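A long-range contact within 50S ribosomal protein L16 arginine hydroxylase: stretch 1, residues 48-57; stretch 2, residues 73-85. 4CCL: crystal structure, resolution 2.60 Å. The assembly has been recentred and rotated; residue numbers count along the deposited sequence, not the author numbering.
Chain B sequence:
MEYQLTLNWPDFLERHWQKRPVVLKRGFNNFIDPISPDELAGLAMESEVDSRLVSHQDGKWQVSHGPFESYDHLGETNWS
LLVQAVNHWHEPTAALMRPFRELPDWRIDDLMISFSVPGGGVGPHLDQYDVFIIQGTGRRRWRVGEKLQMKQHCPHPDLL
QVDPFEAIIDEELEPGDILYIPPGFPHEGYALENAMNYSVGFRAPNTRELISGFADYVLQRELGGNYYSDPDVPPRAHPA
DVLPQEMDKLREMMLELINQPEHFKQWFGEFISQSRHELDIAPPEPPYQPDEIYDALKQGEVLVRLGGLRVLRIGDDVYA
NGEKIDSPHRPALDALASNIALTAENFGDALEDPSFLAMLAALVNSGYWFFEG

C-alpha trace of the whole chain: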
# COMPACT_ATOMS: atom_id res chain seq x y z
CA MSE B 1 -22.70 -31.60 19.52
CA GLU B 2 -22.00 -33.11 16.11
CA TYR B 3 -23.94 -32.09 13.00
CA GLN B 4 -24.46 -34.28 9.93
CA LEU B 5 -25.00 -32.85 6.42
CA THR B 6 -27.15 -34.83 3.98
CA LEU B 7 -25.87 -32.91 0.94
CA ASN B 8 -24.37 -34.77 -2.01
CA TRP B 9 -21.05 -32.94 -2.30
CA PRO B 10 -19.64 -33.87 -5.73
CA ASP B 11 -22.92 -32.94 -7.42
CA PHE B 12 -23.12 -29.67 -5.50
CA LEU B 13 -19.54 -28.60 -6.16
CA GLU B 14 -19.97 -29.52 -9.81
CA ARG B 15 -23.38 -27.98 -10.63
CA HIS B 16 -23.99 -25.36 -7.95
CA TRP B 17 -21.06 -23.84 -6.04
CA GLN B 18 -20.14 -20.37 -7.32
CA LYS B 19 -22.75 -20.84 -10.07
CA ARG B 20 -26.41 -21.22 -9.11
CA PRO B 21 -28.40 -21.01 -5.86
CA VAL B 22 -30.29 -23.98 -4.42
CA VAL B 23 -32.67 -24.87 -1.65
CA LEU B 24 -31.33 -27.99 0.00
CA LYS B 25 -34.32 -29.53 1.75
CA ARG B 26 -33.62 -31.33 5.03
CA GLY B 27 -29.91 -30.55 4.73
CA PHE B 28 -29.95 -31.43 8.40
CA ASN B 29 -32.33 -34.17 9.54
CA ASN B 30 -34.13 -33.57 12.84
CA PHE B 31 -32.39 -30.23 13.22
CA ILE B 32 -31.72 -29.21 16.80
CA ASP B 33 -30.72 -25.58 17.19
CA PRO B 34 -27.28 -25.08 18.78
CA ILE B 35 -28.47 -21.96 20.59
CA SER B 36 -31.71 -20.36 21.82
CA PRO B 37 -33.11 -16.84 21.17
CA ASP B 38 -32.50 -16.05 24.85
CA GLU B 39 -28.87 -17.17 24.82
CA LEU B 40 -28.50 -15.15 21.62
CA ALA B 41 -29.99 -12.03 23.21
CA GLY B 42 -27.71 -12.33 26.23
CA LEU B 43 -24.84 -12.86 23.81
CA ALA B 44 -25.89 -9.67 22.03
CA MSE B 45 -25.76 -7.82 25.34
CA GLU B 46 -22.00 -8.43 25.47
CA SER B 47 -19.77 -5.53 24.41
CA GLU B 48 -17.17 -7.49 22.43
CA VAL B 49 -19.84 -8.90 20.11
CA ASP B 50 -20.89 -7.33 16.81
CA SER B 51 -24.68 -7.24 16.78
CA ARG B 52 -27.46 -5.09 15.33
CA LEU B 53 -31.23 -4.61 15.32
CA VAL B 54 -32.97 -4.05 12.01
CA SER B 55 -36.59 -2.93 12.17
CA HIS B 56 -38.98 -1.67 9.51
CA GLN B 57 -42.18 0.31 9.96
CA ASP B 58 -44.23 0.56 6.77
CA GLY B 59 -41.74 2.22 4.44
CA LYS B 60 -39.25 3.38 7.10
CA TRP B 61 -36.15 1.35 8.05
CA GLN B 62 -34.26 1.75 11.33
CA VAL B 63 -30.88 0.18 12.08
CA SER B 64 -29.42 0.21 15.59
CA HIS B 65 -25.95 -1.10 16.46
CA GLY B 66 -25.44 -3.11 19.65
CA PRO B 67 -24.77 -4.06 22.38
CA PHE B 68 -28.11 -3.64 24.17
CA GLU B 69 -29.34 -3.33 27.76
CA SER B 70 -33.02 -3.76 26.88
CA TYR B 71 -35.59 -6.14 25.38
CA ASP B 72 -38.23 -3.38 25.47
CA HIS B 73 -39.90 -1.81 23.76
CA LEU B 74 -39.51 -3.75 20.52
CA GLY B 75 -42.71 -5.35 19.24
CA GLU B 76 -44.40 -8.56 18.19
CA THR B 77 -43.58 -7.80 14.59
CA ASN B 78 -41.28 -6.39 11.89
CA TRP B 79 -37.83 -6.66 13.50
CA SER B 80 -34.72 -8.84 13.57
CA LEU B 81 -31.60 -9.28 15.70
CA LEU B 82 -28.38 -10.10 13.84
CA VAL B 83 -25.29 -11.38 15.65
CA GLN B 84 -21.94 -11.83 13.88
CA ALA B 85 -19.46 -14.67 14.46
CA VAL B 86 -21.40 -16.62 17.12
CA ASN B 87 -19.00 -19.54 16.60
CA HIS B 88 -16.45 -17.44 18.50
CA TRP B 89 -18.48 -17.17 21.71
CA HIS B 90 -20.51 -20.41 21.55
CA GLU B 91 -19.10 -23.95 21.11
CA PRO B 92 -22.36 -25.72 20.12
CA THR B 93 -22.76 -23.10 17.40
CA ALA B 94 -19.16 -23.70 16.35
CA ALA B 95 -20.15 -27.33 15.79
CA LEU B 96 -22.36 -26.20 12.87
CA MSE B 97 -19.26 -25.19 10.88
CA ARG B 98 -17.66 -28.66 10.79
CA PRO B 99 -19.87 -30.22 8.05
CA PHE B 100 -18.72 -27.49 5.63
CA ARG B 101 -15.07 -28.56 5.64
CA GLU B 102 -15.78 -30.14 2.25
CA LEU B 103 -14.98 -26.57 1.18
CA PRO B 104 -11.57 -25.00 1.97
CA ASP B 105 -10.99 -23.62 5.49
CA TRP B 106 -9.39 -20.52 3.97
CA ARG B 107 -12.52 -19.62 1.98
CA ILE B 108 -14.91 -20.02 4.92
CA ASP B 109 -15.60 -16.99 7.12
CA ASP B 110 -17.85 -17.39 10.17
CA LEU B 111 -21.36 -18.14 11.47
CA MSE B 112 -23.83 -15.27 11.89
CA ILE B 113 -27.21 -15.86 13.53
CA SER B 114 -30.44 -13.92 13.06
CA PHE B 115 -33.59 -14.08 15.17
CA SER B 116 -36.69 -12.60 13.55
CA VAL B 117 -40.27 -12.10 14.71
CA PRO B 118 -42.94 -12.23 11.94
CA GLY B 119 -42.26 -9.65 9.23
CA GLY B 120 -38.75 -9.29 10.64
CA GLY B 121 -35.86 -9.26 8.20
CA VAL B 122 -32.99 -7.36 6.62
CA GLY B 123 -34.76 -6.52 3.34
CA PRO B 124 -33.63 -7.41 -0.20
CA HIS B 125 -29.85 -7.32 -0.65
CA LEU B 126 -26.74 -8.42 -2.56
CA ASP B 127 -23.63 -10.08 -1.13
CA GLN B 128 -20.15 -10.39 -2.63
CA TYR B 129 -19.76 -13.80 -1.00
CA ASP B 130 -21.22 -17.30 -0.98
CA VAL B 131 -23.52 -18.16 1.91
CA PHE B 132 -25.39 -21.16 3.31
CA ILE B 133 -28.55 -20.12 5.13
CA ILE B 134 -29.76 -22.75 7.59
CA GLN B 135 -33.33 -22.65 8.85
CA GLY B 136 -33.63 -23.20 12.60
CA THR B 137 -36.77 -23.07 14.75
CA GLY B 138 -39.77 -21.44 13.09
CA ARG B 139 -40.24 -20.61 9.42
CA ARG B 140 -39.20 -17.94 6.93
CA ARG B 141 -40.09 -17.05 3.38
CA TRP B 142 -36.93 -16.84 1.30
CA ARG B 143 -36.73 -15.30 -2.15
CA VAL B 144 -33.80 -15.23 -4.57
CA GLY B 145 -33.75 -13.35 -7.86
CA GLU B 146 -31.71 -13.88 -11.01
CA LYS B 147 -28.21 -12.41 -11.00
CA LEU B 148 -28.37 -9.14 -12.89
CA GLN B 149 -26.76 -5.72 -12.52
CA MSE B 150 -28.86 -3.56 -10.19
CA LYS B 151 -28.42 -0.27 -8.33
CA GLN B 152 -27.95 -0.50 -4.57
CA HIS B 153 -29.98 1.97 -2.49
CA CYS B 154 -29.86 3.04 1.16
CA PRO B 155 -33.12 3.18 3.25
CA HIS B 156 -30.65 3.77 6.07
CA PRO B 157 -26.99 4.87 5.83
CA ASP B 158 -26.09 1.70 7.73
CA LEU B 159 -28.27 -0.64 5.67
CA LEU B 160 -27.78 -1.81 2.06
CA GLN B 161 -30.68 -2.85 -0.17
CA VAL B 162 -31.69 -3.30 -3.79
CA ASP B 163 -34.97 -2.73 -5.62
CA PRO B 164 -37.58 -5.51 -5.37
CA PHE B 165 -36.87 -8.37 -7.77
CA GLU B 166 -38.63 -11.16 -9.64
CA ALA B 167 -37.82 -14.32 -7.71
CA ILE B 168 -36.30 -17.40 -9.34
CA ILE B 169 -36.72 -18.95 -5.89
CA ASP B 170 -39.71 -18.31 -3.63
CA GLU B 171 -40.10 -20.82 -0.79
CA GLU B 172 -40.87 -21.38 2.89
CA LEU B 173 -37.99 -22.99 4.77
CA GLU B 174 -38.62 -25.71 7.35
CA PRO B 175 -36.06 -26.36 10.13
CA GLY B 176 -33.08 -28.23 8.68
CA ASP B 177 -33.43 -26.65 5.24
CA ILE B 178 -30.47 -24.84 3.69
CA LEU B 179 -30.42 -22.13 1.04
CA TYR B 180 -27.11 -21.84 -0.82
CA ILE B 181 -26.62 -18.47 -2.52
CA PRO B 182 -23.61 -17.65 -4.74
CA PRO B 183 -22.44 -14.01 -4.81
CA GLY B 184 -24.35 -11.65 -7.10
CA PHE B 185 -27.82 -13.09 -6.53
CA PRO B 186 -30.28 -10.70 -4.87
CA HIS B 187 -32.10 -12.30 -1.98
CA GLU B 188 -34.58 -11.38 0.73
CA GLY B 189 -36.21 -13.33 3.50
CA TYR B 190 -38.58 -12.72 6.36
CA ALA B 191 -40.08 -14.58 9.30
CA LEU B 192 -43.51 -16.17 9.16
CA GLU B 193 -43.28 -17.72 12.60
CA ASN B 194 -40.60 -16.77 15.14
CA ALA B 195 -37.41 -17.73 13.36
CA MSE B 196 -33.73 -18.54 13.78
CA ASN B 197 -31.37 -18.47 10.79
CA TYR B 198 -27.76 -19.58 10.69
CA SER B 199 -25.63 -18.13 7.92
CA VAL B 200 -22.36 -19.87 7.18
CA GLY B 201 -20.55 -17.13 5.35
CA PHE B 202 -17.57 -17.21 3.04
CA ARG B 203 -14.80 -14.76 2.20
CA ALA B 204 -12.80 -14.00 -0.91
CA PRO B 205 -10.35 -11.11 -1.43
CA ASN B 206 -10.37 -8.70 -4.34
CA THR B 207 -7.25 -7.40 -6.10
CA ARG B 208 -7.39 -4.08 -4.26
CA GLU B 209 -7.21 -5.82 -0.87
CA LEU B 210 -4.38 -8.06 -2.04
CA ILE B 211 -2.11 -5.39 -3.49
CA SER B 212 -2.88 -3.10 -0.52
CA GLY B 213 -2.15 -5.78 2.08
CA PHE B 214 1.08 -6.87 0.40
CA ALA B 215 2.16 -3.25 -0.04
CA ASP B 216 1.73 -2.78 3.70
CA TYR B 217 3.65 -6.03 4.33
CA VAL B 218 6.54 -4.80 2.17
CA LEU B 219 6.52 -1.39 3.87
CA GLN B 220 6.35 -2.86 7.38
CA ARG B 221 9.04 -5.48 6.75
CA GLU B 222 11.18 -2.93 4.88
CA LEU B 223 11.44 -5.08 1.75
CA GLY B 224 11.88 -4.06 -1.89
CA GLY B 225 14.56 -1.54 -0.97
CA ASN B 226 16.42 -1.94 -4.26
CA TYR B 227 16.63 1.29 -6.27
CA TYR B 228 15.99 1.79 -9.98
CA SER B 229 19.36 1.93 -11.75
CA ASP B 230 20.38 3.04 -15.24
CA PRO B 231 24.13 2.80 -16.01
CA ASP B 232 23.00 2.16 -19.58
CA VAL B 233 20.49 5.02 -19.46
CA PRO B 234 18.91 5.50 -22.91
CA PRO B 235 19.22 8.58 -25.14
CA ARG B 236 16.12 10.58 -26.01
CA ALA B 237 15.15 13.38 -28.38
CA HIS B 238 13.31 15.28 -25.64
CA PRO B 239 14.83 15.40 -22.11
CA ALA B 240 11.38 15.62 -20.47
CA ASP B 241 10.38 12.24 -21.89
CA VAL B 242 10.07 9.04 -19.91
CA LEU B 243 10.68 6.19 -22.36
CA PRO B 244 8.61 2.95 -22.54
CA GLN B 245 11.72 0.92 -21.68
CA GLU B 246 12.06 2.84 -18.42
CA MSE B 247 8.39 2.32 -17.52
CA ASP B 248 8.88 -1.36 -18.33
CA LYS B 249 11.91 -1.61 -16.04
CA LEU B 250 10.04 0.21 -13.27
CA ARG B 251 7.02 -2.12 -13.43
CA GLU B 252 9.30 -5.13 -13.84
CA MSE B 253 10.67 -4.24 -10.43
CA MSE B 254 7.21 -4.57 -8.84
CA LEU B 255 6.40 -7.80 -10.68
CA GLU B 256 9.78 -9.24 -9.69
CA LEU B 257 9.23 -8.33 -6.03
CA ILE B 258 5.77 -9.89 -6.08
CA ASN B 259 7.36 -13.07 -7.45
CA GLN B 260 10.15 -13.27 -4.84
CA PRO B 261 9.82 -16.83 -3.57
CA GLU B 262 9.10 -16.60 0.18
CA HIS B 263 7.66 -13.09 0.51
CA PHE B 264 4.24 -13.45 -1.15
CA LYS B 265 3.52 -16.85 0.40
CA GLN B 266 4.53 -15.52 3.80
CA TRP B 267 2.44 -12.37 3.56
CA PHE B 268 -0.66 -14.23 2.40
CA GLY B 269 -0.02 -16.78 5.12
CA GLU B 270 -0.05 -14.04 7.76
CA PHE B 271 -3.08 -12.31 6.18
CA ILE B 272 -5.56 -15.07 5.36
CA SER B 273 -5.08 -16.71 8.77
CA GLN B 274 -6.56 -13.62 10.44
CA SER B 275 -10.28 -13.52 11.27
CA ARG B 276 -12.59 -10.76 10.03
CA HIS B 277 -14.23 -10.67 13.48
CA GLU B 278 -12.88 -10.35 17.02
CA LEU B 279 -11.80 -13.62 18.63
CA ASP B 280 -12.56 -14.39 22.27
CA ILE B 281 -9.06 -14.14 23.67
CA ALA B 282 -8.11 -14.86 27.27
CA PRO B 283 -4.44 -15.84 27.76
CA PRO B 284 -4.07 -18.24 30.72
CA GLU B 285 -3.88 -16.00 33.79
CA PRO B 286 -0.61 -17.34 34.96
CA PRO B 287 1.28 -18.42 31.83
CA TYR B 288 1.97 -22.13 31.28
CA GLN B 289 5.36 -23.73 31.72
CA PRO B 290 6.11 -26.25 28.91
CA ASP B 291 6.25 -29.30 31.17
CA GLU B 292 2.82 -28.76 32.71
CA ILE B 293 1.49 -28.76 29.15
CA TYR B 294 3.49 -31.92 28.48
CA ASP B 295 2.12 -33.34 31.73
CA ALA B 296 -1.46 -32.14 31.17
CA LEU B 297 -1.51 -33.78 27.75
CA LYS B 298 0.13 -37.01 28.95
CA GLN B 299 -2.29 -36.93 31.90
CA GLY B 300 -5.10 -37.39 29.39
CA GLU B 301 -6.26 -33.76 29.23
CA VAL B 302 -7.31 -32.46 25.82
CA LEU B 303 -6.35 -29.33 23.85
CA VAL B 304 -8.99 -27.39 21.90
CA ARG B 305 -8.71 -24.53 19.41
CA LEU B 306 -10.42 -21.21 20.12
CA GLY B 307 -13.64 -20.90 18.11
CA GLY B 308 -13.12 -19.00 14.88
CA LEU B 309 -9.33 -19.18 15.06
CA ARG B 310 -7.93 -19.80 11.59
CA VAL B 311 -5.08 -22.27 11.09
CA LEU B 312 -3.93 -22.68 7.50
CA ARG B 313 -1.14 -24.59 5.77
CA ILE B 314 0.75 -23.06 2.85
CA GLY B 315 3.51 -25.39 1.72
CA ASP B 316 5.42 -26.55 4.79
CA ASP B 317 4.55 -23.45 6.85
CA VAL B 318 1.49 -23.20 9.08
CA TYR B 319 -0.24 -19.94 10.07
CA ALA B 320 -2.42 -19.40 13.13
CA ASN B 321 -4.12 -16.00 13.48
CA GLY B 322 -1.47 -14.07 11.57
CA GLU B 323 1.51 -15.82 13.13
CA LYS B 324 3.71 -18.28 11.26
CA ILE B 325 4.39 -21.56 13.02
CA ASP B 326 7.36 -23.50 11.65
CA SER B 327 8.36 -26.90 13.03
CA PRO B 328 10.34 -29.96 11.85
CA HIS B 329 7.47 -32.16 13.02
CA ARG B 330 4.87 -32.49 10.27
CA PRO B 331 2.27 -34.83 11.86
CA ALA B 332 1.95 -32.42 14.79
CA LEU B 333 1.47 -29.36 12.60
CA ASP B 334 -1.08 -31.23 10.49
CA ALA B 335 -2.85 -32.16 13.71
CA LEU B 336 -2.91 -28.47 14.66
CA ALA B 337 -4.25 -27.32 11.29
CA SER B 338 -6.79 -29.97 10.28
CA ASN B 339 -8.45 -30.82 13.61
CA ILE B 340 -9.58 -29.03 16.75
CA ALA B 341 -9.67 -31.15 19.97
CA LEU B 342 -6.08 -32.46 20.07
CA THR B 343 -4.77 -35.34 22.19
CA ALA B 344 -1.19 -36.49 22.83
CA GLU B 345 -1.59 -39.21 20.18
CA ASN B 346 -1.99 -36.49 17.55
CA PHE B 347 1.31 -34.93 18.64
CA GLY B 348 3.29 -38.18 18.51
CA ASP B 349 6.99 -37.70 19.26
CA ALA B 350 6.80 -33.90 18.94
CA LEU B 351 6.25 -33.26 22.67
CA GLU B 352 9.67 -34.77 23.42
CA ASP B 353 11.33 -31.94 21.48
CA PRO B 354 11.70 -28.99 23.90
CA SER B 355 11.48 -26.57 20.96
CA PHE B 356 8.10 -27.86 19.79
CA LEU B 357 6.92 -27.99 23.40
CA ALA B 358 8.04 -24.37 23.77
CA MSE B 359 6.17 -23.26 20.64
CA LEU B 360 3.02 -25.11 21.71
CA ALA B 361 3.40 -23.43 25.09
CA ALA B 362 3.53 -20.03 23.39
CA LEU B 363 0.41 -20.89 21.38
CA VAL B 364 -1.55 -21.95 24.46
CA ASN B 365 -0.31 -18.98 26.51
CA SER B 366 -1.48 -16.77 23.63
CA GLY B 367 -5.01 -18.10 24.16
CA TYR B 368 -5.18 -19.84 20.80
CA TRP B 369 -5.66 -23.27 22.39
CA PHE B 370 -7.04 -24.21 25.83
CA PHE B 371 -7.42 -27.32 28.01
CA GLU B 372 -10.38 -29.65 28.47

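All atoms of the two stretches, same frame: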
# COMPACT_ATOMS: atom_id res chain seq x y z
N GLU B 48 -18.20 -7.09 23.38
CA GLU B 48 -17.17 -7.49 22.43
C GLU B 48 -17.79 -8.10 21.17
O GLU B 48 -17.10 -8.37 20.19
CB GLU B 48 -16.18 -8.48 23.06
CG GLU B 48 -16.22 -8.53 24.58
CD GLU B 48 -17.28 -9.47 25.10
OE1 GLU B 48 -17.49 -10.54 24.48
OE2 GLU B 48 -17.90 -9.16 26.14
N VAL B 49 -19.10 -8.31 21.22
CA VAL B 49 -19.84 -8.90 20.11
C VAL B 49 -20.34 -7.85 19.13
O VAL B 49 -20.77 -6.76 19.53
CB VAL B 49 -21.03 -9.73 20.63
CG1 VAL B 49 -21.72 -10.48 19.50
CG2 VAL B 49 -20.57 -10.69 21.71
N ASP B 50 -20.30 -8.17 17.84
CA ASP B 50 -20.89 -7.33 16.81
C ASP B 50 -22.32 -7.79 16.60
O ASP B 50 -22.56 -8.90 16.12
CB ASP B 50 -20.10 -7.44 15.50
CG ASP B 50 -20.60 -6.50 14.40
OD1 ASP B 50 -21.76 -6.04 14.47
OD2 ASP B 50 -19.84 -6.22 13.46
N SER B 51 -23.27 -6.93 16.94
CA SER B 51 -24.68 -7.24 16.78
C SER B 51 -25.45 -6.00 16.36
O SER B 51 -25.00 -4.88 16.58
CB SER B 51 -25.27 -7.80 18.08
OG SER B 51 -25.18 -6.86 19.14
N ARG B 52 -26.61 -6.21 15.74
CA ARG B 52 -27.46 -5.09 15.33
C ARG B 52 -28.94 -5.46 15.27
O ARG B 52 -29.30 -6.61 15.06
CB ARG B 52 -26.99 -4.53 13.99
CG ARG B 52 -26.81 -5.57 12.89
CD ARG B 52 -26.02 -5.00 11.72
NE ARG B 52 -26.86 -4.75 10.55
CZ ARG B 52 -26.43 -4.14 9.45
NH1 ARG B 52 -25.18 -3.71 9.37
NH2 ARG B 52 -27.26 -3.96 8.43
N LEU B 53 -29.79 -4.46 15.47
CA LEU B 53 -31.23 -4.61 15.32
C LEU B 53 -31.68 -3.91 14.06
O LEU B 53 -31.37 -2.73 13.84
CB LEU B 53 -31.96 -4.00 16.52
CG LEU B 53 -32.45 -4.96 17.61
CD1 LEU B 53 -33.27 -4.19 18.63
CD2 LEU B 53 -33.27 -6.08 16.99
N VAL B 54 -32.40 -4.64 13.21
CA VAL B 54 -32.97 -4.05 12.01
C VAL B 54 -34.49 -4.13 12.09
O VAL B 54 -35.06 -5.23 12.12
CB VAL B 54 -32.48 -4.76 10.74
CG1 VAL B 54 -33.04 -4.07 9.50
CG2 VAL B 54 -30.96 -4.79 10.69
N SER B 55 -35.13 -2.98 12.12
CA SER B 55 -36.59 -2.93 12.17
C SER B 55 -37.13 -2.13 11.00
O SER B 55 -36.45 -1.24 10.49
CB SER B 55 -37.06 -2.32 13.50
OG SER B 55 -36.49 -1.04 13.69
N HIS B 56 -38.34 -2.45 10.57
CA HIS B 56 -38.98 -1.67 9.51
C HIS B 56 -40.45 -1.39 9.84
O HIS B 56 -41.21 -2.29 10.20
CB HIS B 56 -38.84 -2.35 8.15
CG HIS B 56 -39.70 -3.56 7.98
ND1 HIS B 56 -40.99 -3.50 7.50
CD2 HIS B 56 -39.46 -4.88 8.22
CE1 HIS B 56 -41.51 -4.71 7.46
NE2 HIS B 56 -40.60 -5.56 7.89
N GLN B 57 -40.82 -0.12 9.71
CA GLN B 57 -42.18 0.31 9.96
C GLN B 57 -42.72 0.88 8.66
O GLN B 57 -42.22 1.89 8.16
CB GLN B 57 -42.19 1.34 11.09
CG GLN B 57 -43.16 2.50 10.94
CD GLN B 57 -44.30 2.45 11.93
OE1 GLN B 57 -44.20 2.99 13.03
NE2 GLN B 57 -45.40 1.80 11.55
N HIS B 73 -38.72 -1.23 24.39
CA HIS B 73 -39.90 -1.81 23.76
C HIS B 73 -39.58 -2.12 22.31
O HIS B 73 -39.15 -1.24 21.56
CB HIS B 73 -41.08 -0.82 23.82
CG HIS B 73 -41.25 -0.15 25.15
ND1 HIS B 73 -42.33 -0.40 25.97
CD2 HIS B 73 -40.49 0.76 25.79
CE1 HIS B 73 -42.22 0.33 27.07
NE2 HIS B 73 -41.12 1.04 26.99
N LEU B 74 -39.80 -3.36 21.90
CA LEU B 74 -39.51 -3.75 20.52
C LEU B 74 -40.77 -3.95 19.69
O LEU B 74 -41.12 -3.12 18.86
CB LEU B 74 -38.66 -5.02 20.49
CG LEU B 74 -37.15 -4.76 20.40
CD1 LEU B 74 -36.36 -6.06 20.45
CD2 LEU B 74 -36.86 -4.00 19.11
N GLY B 75 -41.46 -5.07 19.92
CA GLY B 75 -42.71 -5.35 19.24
C GLY B 75 -42.95 -6.83 19.08
O GLY B 75 -42.11 -7.65 19.44
N GLU B 76 -44.10 -7.18 18.52
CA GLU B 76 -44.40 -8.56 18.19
C GLU B 76 -44.08 -8.81 16.73
O GLU B 76 -44.23 -9.93 16.24
CB GLU B 76 -45.88 -8.86 18.44
CG GLU B 76 -46.41 -8.42 19.79
CD GLU B 76 -47.89 -8.72 19.96
OE1 GLU B 76 -48.45 -9.45 19.12
OE2 GLU B 76 -48.49 -8.21 20.93
N THR B 77 -43.63 -7.77 16.04
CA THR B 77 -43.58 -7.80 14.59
C THR B 77 -42.48 -6.92 13.98
O THR B 77 -41.95 -6.01 14.62
CB THR B 77 -44.96 -7.38 14.00
OG1 THR B 77 -45.27 -8.18 12.85
CG2 THR B 77 -44.99 -5.91 13.63
N ASN B 78 -42.12 -7.25 12.74
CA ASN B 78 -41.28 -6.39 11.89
C ASN B 78 -39.88 -6.02 12.38
O ASN B 78 -39.40 -4.92 12.10
CB ASN B 78 -42.05 -5.12 11.51
CG ASN B 78 -43.15 -5.38 10.49
OD1 ASN B 78 -43.16 -6.41 9.82
ND2 ASN B 78 -44.07 -4.43 10.37
N TRP B 79 -39.21 -6.92 13.10
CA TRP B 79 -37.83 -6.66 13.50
C TRP B 79 -36.96 -7.92 13.55
O TRP B 79 -37.48 -9.04 13.64
CB TRP B 79 -37.77 -5.91 14.83
CG TRP B 79 -38.28 -6.67 16.01
CD1 TRP B 79 -39.54 -6.65 16.51
CD2 TRP B 79 -37.52 -7.56 16.85
NE1 TRP B 79 -39.63 -7.48 17.61
CE2 TRP B 79 -38.41 -8.05 17.84
CE3 TRP B 79 -36.20 -7.99 16.86
CZ2 TRP B 79 -38.00 -8.94 18.83
CZ3 TRP B 79 -35.79 -8.88 17.85
CH2 TRP B 79 -36.69 -9.35 18.81
N SER B 80 -35.65 -7.73 13.49
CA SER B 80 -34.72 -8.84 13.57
C SER B 80 -33.40 -8.48 14.25
O SER B 80 -32.86 -7.39 14.06
CB SER B 80 -34.45 -9.42 12.18
OG SER B 80 -33.53 -10.49 12.23
N LEU B 81 -32.89 -9.42 15.03
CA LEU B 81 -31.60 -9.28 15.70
C LEU B 81 -30.54 -10.10 14.97
O LEU B 81 -30.70 -11.31 14.80
CB LEU B 81 -31.70 -9.74 17.16
CG LEU B 81 -30.39 -9.87 17.92
CD1 LEU B 81 -29.65 -8.54 17.98
CD2 LEU B 81 -30.63 -10.42 19.32
N LEU B 82 -29.48 -9.44 14.54
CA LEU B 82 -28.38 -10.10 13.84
C LEU B 82 -27.10 -10.08 14.67
O LEU B 82 -26.63 -9.02 15.08
CB LEU B 82 -28.12 -9.44 12.48
CG LEU B 82 -29.16 -9.65 11.38
CD1 LEU B 82 -30.25 -8.59 11.43
CD2 LEU B 82 -28.49 -9.67 10.02
N VAL B 83 -26.53 -11.26 14.89
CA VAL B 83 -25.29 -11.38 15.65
C VAL B 83 -24.19 -12.05 14.82
O VAL B 83 -24.36 -13.17 14.35
CB VAL B 83 -25.49 -12.17 16.95
CG1 VAL B 83 -24.16 -12.38 17.65
CG2 VAL B 83 -26.47 -11.44 17.86
N GLN B 84 -23.07 -11.35 14.67
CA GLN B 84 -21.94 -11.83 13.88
C GLN B 84 -21.06 -12.80 14.65
O GLN B 84 -20.89 -12.66 15.86
CB GLN B 84 -21.08 -10.65 13.42
CG GLN B 84 -21.80 -9.63 12.57
CD GLN B 84 -21.95 -10.08 11.13
OE1 GLN B 84 -21.15 -10.86 10.62
NE2 GLN B 84 -23.00 -9.60 10.46
N ALA B 85 -20.50 -13.78 13.94
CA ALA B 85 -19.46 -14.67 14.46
C ALA B 85 -19.80 -15.33 15.80
O ALA B 85 -19.00 -15.28 16.74
CB ALA B 85 -18.13 -13.94 14.56

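The two stretches meet as neighbouring antiparallel strands, their N-to-C directions 165° apart, and bury 730 Å² between them. Glu48 lies beyond reach of the partner, so the contact opens with Val49. Its branched, apolar side chain suits a buried site, where Val49 CG1 packs 3.6 Å from CG1 of Val83.

At Asp50 the backbone does the bonding: the amide N of Gln84 donates to Asp50 O at 2.9 Å, nearly straight at 168°. The carboxylate stays exposed, as a charge prefers, and Asp50 CG comes 3.8 Å from Gln84 CG.

Ser51 faces Val83 in a non-hydrogen-bonded pair, where the CA atoms approach to 4.3 Å. A small side chain fits this buried position, with Ser51 CB 3.8 Å from Val83 CG2. Ser51 CA also makes a CA-H...O contact of 3.1 Å with Leu82 O.

Arg52 and Leu82 form a hydrogen-bonded pair: Arg52 N to Leu82 O and Leu82 N to Arg52 O are both 2.9 Å, closing a two-bond ring. Arg52 suits a partly exposed place because its aliphatic stem can pack, Arg52 CG lying 4.1 Å from Leu82 CB, while the long chain carries its charged guanidinium onward.

Leu53 has the largest area covered by the other stretch. Its CA-to-CB bond points to the same sheet face as those of Leu81 and Trp79, but the end of the side chain bends nearer the partner. Leucine suits this place because a long, branched apolar side chain can reach several apolar partners at once: Leu53 CD1 meets Leu74 CD2 at 3.6 Å, while Leu53 CD2 lies 3.5 Å from Trp79 CE3, obliquely to the ring, and 4.0 Å from Leu81 CB. The indole is itself tied down within stretch 2, Trp79 NE1 donating to Gly75 O at 3.1 Å.

Val54 repeats the two-bond ring with Ser80: Val54 N to Ser80 O and Ser80 N to Val54 O are each 2.9 Å. A beta-branched residue favours extended backbone, and on the face shared with Arg52 and Leu82, Val54 CG2 packs 3.9 Å from Leu82 CD1.

Ser55 pairs closely with Trp79, Ser55 CB lying 3.9 Å from Trp79 CB. Its compact side chain suits this near approach, and its hydroxyl is hydrogen-bonded elsewhere in the structure.

His56 closes the ladder, His56 N donating to Asn78 O at 3.1 Å. The flat imidazole offers a face to Asn78 CB, which sits 4.1 Å from the His56 ring centroid, 16° off the normal, a CH-pi contact. His56 NE2 and Asn78 OD1 are 3.3 Å apart, but the poor angle rules out a hydrogen bond. Gln57, exposed, makes no contact with stretch 2.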